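Local coordinates for organic hydroperoxide resistance protein (Elizabethkingia anophelis NUHP1, PDB 6D9N) that confers resistance to organic hydroperoxides, probably by reducing them as a thiol-dependent peroxidase of the OsmC/Ohr family, at the interface of chains A and B. Numbering follows the deposited sequence. Chains: chain A/B, Organic hydroperoxide resistance protein.

Contact 1: the interface of chains A and B. Residues chain A 63, 67, 83-87; chain B 18-22.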
# COMPACT_ATOMS: atom_id res chain seq x y z
N SER A 63 -5.06 -5.73 2.99
CA SER A 63 -5.73 -6.97 3.39
C SER A 63 -4.73 -7.93 4.04
O SER A 63 -5.02 -8.55 5.07
CB SER A 63 -6.48 -7.61 2.22
OG SER A 63 -5.62 -8.03 1.17
N ASP A 67 -4.82 -9.05 7.95
CA ASP A 67 -4.96 -10.46 8.28
C ASP A 67 -3.78 -10.95 9.10
O ASP A 67 -3.95 -11.76 10.03
CB ASP A 67 -5.13 -11.28 7.01
CG ASP A 67 -5.62 -12.68 7.32
OD1 ASP A 67 -6.72 -12.79 7.87
OD2 ASP A 67 -4.88 -13.64 7.07
N GLU A 83 -9.87 -20.54 9.86
CA GLU A 83 -9.01 -19.71 9.04
C GLU A 83 -9.71 -18.39 8.74
O GLU A 83 -10.86 -18.38 8.28
CB GLU A 83 -8.67 -20.41 7.72
CG GLU A 83 -7.73 -19.53 6.86
CD GLU A 83 -7.06 -20.27 5.72
OE1 GLU A 83 -6.47 -21.34 5.96
OE2 GLU A 83 -7.10 -19.77 4.57
N THR A 84 -9.01 -17.28 8.97
CA THR A 84 -9.60 -15.96 8.75
C THR A 84 -9.49 -15.52 7.30
O THR A 84 -8.69 -16.04 6.52
CB THR A 84 -8.93 -14.91 9.66
OG1 THR A 84 -7.54 -14.79 9.37
CG2 THR A 84 -9.10 -15.26 11.12
N THR A 85 -10.36 -14.58 6.92
CA THR A 85 -10.32 -13.94 5.60
C THR A 85 -10.42 -12.44 5.82
O THR A 85 -11.21 -12.00 6.66
CB THR A 85 -11.51 -14.45 4.75
OG1 THR A 85 -11.49 -15.88 4.72
CG2 THR A 85 -11.49 -13.93 3.32
N VAL A 86 -9.65 -11.65 5.06
CA VAL A 86 -9.80 -10.20 5.11
C VAL A 86 -9.94 -9.71 3.67
O VAL A 86 -9.12 -10.05 2.80
CB VAL A 86 -8.60 -9.50 5.79
CG1 VAL A 86 -8.76 -7.99 5.68
CG2 VAL A 86 -8.50 -9.94 7.26
N THR A 87 -10.94 -8.89 3.43
CA THR A 87 -11.07 -8.20 2.15
C THR A 87 -10.85 -6.71 2.36
O THR A 87 -11.28 -6.13 3.36
CB THR A 87 -12.45 -8.40 1.51
OG1 THR A 87 -13.48 -7.92 2.40
CG2 THR A 87 -12.65 -9.83 1.10
N THR B 18 -8.32 -9.95 -1.46
CA THR B 18 -8.65 -10.85 -0.36
C THR B 18 -7.39 -11.53 0.11
O THR B 18 -6.63 -12.07 -0.71
CB THR B 18 -9.65 -11.92 -0.83
OG1 THR B 18 -10.85 -11.27 -1.24
CG2 THR B 18 -10.01 -12.86 0.34
N ALA B 19 -7.18 -11.53 1.42
CA ALA B 19 -6.06 -12.21 2.06
C ALA B 19 -6.60 -13.36 2.92
O ALA B 19 -7.58 -13.21 3.66
CB ALA B 19 -5.28 -11.24 2.96
N THR B 20 -5.91 -14.50 2.85
CA THR B 20 -6.26 -15.73 3.54
C THR B 20 -4.97 -16.43 3.94
O THR B 20 -3.87 -15.96 3.68
CB THR B 20 -7.02 -16.68 2.57
OG1 THR B 20 -6.26 -16.82 1.35
CG2 THR B 20 -8.41 -16.15 2.28
N GLY B 21 -5.12 -17.60 4.55
CA GLY B 21 -4.00 -18.52 4.74
C GLY B 21 -3.20 -18.31 5.99
O GLY B 21 -2.22 -19.05 6.21
N GLY B 22 -3.57 -17.36 6.84
CA GLY B 22 -2.90 -17.23 8.13
C GLY B 22 -1.44 -16.83 7.98
O GLY B 22 -1.07 -16.01 7.12
O HOH W 1 -5.95 -16.04 7.28
O HOH W 2 -2.33 -13.61 5.91
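Antiparallel backbone pairing joins strand 85-94 of chain A to strand 11-20 of chain B. A:Val86 N donates to B:Ala19 O at 2.9 Å, in the carbonyl plane. B:Ala19 N returns a bond to A:Val86 O at 2.8 Å, nearly along the C=O axis. Angles of 165° and 171° at hydrogen make both nearly straight. Beyond the strand end, the extended A:Glu83 brings OE2 to B:Gly21 N at 2.9 Å, a weak, bent bond.

Polar side chains extend the pairing through water. The carboxylate of A:Asp67, whose CG lies anti to the backbone N (chi1 -166°), accepts the hydroxyl of A:Thr84 on its syn lone pair, with A:Thr84 OG1 to A:Asp67 OD1 at 2.6 Å. A:Asp67 OD2 holds water 1 at 2.6 Å and also water 2. Water 1 meets B:Gly22 N at 2.8 Å and water 2 meets B:Gly22 O, so both polar backbone atoms of this glycine are tied to one carboxylate.

Apolar packing flanks the strands. The methyl CG2 of A:Thr85 meets CG2 of B:Thr18 obliquely at 3.5 Å and runs alongside that of B:Thr20. On the opposite side, the B:Ala19 methyl faces A:Ser63 and A:Asp67.

The pairing thus continues a beta-sheet between subunits, with helix 54-77 of chain A lying against one face.

Contact 2: the interface of chains A and B. Residues chain A 9, 127-130, 133; chain B 92, 95, 97, 99-102.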
# COMPACT_ATOMS: atom_id res chain seq x y z
N MET A 9 11.95 5.10 16.26
CA MET A 9 11.53 3.71 16.07
C MET A 9 12.74 2.82 15.78
O MET A 9 13.60 3.19 14.99
CB MET A 9 10.53 3.63 14.91
CG MET A 9 9.87 2.30 14.74
SD MET A 9 8.67 2.19 13.38
CE MET A 9 9.74 2.21 11.94
N GLN A 127 -5.11 -1.75 15.76
CA GLN A 127 -4.03 -1.02 16.41
C GLN A 127 -2.66 -1.61 16.12
O GLN A 127 -1.64 -0.94 16.34
CB GLN A 127 -4.29 -0.98 17.92
CG GLN A 127 -5.63 -0.27 18.29
CD GLN A 127 -5.63 1.20 17.88
OE1 GLN A 127 -4.64 1.92 18.07
NE2 GLN A 127 -6.73 1.66 17.29
N VAL A 128 -2.61 -2.86 15.63
CA VAL A 128 -1.35 -3.56 15.38
C VAL A 128 -0.85 -3.32 13.96
O VAL A 128 0.33 -3.05 13.75
CB VAL A 128 -1.56 -5.06 15.68
CG1 VAL A 128 -0.37 -5.86 15.24
CG2 VAL A 128 -1.80 -5.28 17.18
N CYS A 129 -1.75 -3.43 12.97
CA CYS A 129 -1.39 -3.39 11.55
C CYS A 129 -0.80 -2.04 11.15
O CYS A 129 -1.46 -0.99 11.27
CB CYS A 129 -2.61 -3.73 10.69
SG CYS A 129 -2.58 -3.26 8.95
N PRO A 130 0.41 -2.05 10.60
CA PRO A 130 1.04 -0.78 10.21
C PRO A 130 0.24 0.04 9.23
O PRO A 130 0.31 1.27 9.26
CB PRO A 130 2.41 -1.21 9.63
CG PRO A 130 2.74 -2.38 10.40
CD PRO A 130 1.41 -3.13 10.68
N ASN A 133 -2.18 2.08 11.20
CA ASN A 133 -1.52 3.15 11.94
C ASN A 133 -1.05 4.26 11.01
O ASN A 133 -1.09 5.44 11.37
CB ASN A 133 -0.36 2.56 12.77
CG ASN A 133 -0.87 1.74 13.94
OD1 ASN A 133 -1.86 2.11 14.57
ND2 ASN A 133 -0.26 0.60 14.20
N ILE B 92 9.70 -1.17 8.91
CA ILE B 92 8.70 -1.48 9.92
C ILE B 92 9.39 -1.63 11.26
O ILE B 92 10.48 -2.18 11.35
CB ILE B 92 7.88 -2.75 9.55
CG1 ILE B 92 6.81 -3.06 10.61
CG2 ILE B 92 8.78 -3.98 9.33
CD1 ILE B 92 5.93 -4.25 10.40
N ILE B 95 5.91 0.37 17.56
CA ILE B 95 5.59 1.71 18.03
C ILE B 95 5.04 1.65 19.45
O ILE B 95 5.06 0.59 20.08
CB ILE B 95 4.69 2.49 17.07
CG1 ILE B 95 3.38 1.74 16.78
CG2 ILE B 95 5.41 2.71 15.76
CD1 ILE B 95 2.48 2.52 15.84
N ASN B 97 2.34 1.80 21.36
CA ASN B 97 1.27 1.01 21.95
C ASN B 97 1.50 -0.49 21.83
O ASN B 97 0.60 -1.27 22.16
CB ASN B 97 -0.06 1.38 21.32
CG ASN B 97 -0.10 1.11 19.83
OD1 ASN B 97 0.94 0.92 19.18
ND2 ASN B 97 -1.30 1.10 19.26
N GLY B 99 1.81 -1.94 18.94
CA GLY B 99 1.59 -2.19 17.53
C GLY B 99 2.84 -1.93 16.71
O GLY B 99 3.94 -1.70 17.23
N PHE B 100 2.66 -1.95 15.39
CA PHE B 100 3.78 -1.73 14.48
C PHE B 100 3.48 -0.57 13.54
O PHE B 100 2.33 -0.28 13.21
CB PHE B 100 4.09 -3.00 13.68
CG PHE B 100 4.50 -4.15 14.54
CD1 PHE B 100 3.54 -5.04 15.08
CD2 PHE B 100 5.82 -4.33 14.91
CE1 PHE B 100 3.92 -6.09 15.93
CE2 PHE B 100 6.20 -5.40 15.74
CZ PHE B 100 5.25 -6.26 16.24
N GLY B 101 4.55 0.11 13.11
CA GLY B 101 4.42 1.27 12.26
C GLY B 101 5.45 1.26 11.15
O GLY B 101 6.45 0.55 11.20
N LEU B 102 5.20 2.08 10.15
CA LEU B 102 6.07 2.20 8.98
C LEU B 102 6.88 3.50 8.98
O LEU B 102 6.53 4.48 9.63
CB LEU B 102 5.25 2.16 7.68
CG LEU B 102 4.39 0.90 7.47
CD1 LEU B 102 3.68 0.97 6.11
CD2 LEU B 102 5.24 -0.35 7.60
O HOH W 3 2.56 2.85 10.16
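Direct hydrogen bonds grip both polar backbone atoms of B:Phe100. B:Phe100 N donates to A:Val128 O at 3.1 Å, in the carbonyl plane and on a lone pair. B:Phe100 O accepts from the amide A:Asn133 ND2 at 2.9 Å, with the donor 31° above the carbonyl plane. A:Asn133 ND2 also donates to A:Gln127 O at 3.0 Å. Both acceptors lie close to the A:Asn133 amide plane, so the two bonds should fix its rotation (chi1 -71°, chi2 -39°) and link the end of helix 115-128 to the partner strand.

One water adds a bridge: water 3 lies 2.9 Å from A:Pro130 O and 2.8 Å from B:Leu102 N.

Apolar contacts centre on the A:Pro130 ring. A:Pro130 CG lies alongside B:Phe100 CB at 3.6 Å and also meets the tip CD1 of B:Ile92, while A:Pro130 CB abuts B:Leu102 CD2 at 3.6 Å. B:Ile95 crosses A:Asn133 obliquely, B:Ile95 CD1 placed 3.7 Å from A:Asn133 ND2. The A:Met9 chain, extended as far as SD, lays its sulfur beside B:Gly101 O; the bend at chi3 then turns the CE methyl toward the same carbonyl and B:Ile92.

A:Cys129, half of the family's conserved cysteine pair, sits at the junction of helices 115-128 and 130-135, braced by the start of B strand 100-109 and the preceding turn.

Contact 3: the interface of chains A and B. Residues chain A 41, 44, 49, 53, 55-56; chain B 13, 15, 31, 33.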
# COMPACT_ATOMS: atom_id res chain seq x y z
N PRO A 41 -6.18 1.61 -14.97
CA PRO A 41 -7.36 0.79 -15.26
C PRO A 41 -8.34 1.57 -16.14
O PRO A 41 -8.26 2.81 -16.28
CB PRO A 41 -7.96 0.57 -13.87
CG PRO A 41 -7.58 1.80 -13.12
CD PRO A 41 -6.22 2.20 -13.62
N LEU A 44 -10.08 4.77 -14.96
CA LEU A 44 -9.28 5.98 -14.85
C LEU A 44 -8.72 6.40 -16.20
O LEU A 44 -7.73 7.15 -16.26
CB LEU A 44 -8.16 5.79 -13.82
CG LEU A 44 -8.64 5.53 -12.38
CD1 LEU A 44 -7.45 5.28 -11.48
CD2 LEU A 44 -9.51 6.70 -11.90
N ASP A 49 -8.45 -3.64 -18.09
CA ASP A 49 -8.31 -3.97 -16.68
C ASP A 49 -7.40 -5.17 -16.46
O ASP A 49 -7.56 -5.91 -15.48
CB ASP A 49 -9.69 -4.22 -16.05
CG ASP A 49 -10.52 -2.95 -15.93
OD1 ASP A 49 -10.04 -1.97 -15.35
OD2 ASP A 49 -11.69 -2.95 -16.40
N ASN A 53 -2.19 -1.86 -10.54
CA ASN A 53 -2.09 -0.42 -10.37
C ASN A 53 -1.87 -0.16 -8.88
O ASN A 53 -1.92 -1.10 -8.06
CB ASN A 53 -3.36 0.28 -10.92
CG ASN A 53 -4.63 -0.26 -10.30
OD1 ASN A 53 -4.78 -0.33 -9.08
ND2 ASN A 53 -5.56 -0.67 -11.16
N GLU A 55 -3.59 1.32 -6.61
CA GLU A 55 -4.77 1.11 -5.78
C GLU A 55 -4.89 -0.36 -5.44
O GLU A 55 -5.19 -0.74 -4.29
CB GLU A 55 -6.03 1.58 -6.51
CG GLU A 55 -6.11 3.06 -6.85
CD GLU A 55 -5.48 3.48 -8.20
OE1 GLU A 55 -4.60 2.80 -8.75
OE2 GLU A 55 -5.79 4.63 -8.65
N MET A 56 -4.65 -1.22 -6.43
CA MET A 56 -4.69 -2.66 -6.24
C MET A 56 -3.58 -3.15 -5.31
O MET A 56 -3.79 -4.04 -4.47
CB MET A 56 -4.57 -3.36 -7.62
CG MET A 56 -4.80 -4.89 -7.53
SD MET A 56 -4.43 -5.72 -9.10
CE MET A 56 -5.71 -5.05 -10.17
N TYR B 13 -12.89 4.99 -9.10
CA TYR B 13 -12.46 3.63 -9.39
C TYR B 13 -12.30 2.92 -8.05
O TYR B 13 -11.81 3.52 -7.08
CB TYR B 13 -11.10 3.65 -10.14
CG TYR B 13 -10.40 2.31 -10.27
CD1 TYR B 13 -10.83 1.37 -11.19
CD2 TYR B 13 -9.31 2.00 -9.47
CE1 TYR B 13 -10.21 0.13 -11.31
CE2 TYR B 13 -8.65 0.79 -9.58
CZ TYR B 13 -9.10 -0.14 -10.52
OH TYR B 13 -8.42 -1.34 -10.61
N ILE B 15 -11.11 -1.10 -6.37
CA ILE B 15 -10.53 -2.43 -6.63
C ILE B 15 -10.41 -3.15 -5.29
O ILE B 15 -10.01 -2.54 -4.29
CB ILE B 15 -9.18 -2.33 -7.37
CG1 ILE B 15 -8.60 -3.71 -7.69
CG2 ILE B 15 -8.16 -1.45 -6.62
CD1 ILE B 15 -9.39 -4.54 -8.68
N ASN B 31 -9.99 -9.60 -9.39
CA ASN B 31 -9.99 -9.99 -10.78
C ASN B 31 -8.85 -10.95 -11.11
O ASN B 31 -8.65 -11.27 -12.28
CB ASN B 31 -9.96 -8.73 -11.68
CG ASN B 31 -8.75 -7.84 -11.41
OD1 ASN B 31 -7.82 -8.22 -10.67
ND2 ASN B 31 -8.76 -6.64 -12.04
N VAL B 33 -5.70 -10.51 -11.27
CA VAL B 33 -4.53 -9.93 -11.92
C VAL B 33 -3.30 -10.03 -11.02
O VAL B 33 -2.18 -10.23 -11.50
CB VAL B 33 -4.84 -8.48 -12.29
CG1 VAL B 33 -3.54 -7.74 -12.66
CG2 VAL B 33 -5.79 -8.48 -13.45
O HOH W 4 -6.79 -4.55 -13.21
O HOH W 5 -8.96 -2.83 -12.78
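B:Tyr13, with 71 Å² buried, is the main plug of this patch. Its CG lies anti to the backbone N (chi1 169°), carrying the ring beneath A:Pro41. A:Pro41 CG sits over the centre of one face of the B:Tyr13 ring, 3.6 Å from its centroid, a CH-pi contact. A:Leu44 packs across the stem of the tyrosine, A:Leu44 CG to B:Tyr13 CB at 3.8 Å.

At the phenol tip, A:Asn53 approaches end-on with its amide plane 83° from the ring. A:Asn53 ND2 donates to B:Tyr13 OH at 3.0 Å, a nearly straight bond close to the amide plane. A second-shell bond orients this amide: A:Asn53 OD1 receives the backbone N of A:Met56 at 2.8 Å, nearly along the C=O axis, in the first turn of helix 54-77. B:Tyr13 OH also meets water 5 at 2.7 Å, which lies in the ring plane and reaches A:Asp49 OD1. Water 5 contacts water 4, which links A:Asp49 O to B:Asn31 ND2.

A:Met56 (43 Å²) and B:Ile15 (35 Å²) form the neighbouring apolar patch. B:Ile15 CG2 points at the helix backbone, 3.7 Å from A:Met56 CA, while CG1 crosses the methionine stem obliquely. The bend of A:Met56 at chi3 (-66°) turns its CE methyl toward the amide of B:Asn31, 3.8 Å from OD1.

Together these contacts pin the partner's N-terminal strand against the start of helix 54-77 and the preceding loop, probably stabilising the dimer.

The centres of the C-alpha atoms lie about 19 Å apart for contacts 1 and 2, 20 Å for contacts 1 and 3, and 27 Å for contacts 2 and 3. Strand 11-20 of chain B serves contact 3 near its start and contact 1 at its end, and helix 54-77 of chain A likewise reaches both. Strand 85-94 supplies contact 1 from chain A and contact 2 from chain B. Two-fold symmetry repeats every contact with the chains exchanged, so each subunit gives and receives these elements. Such an intertwined, widely distributed interface fits the dimer typical of Ohr proteins.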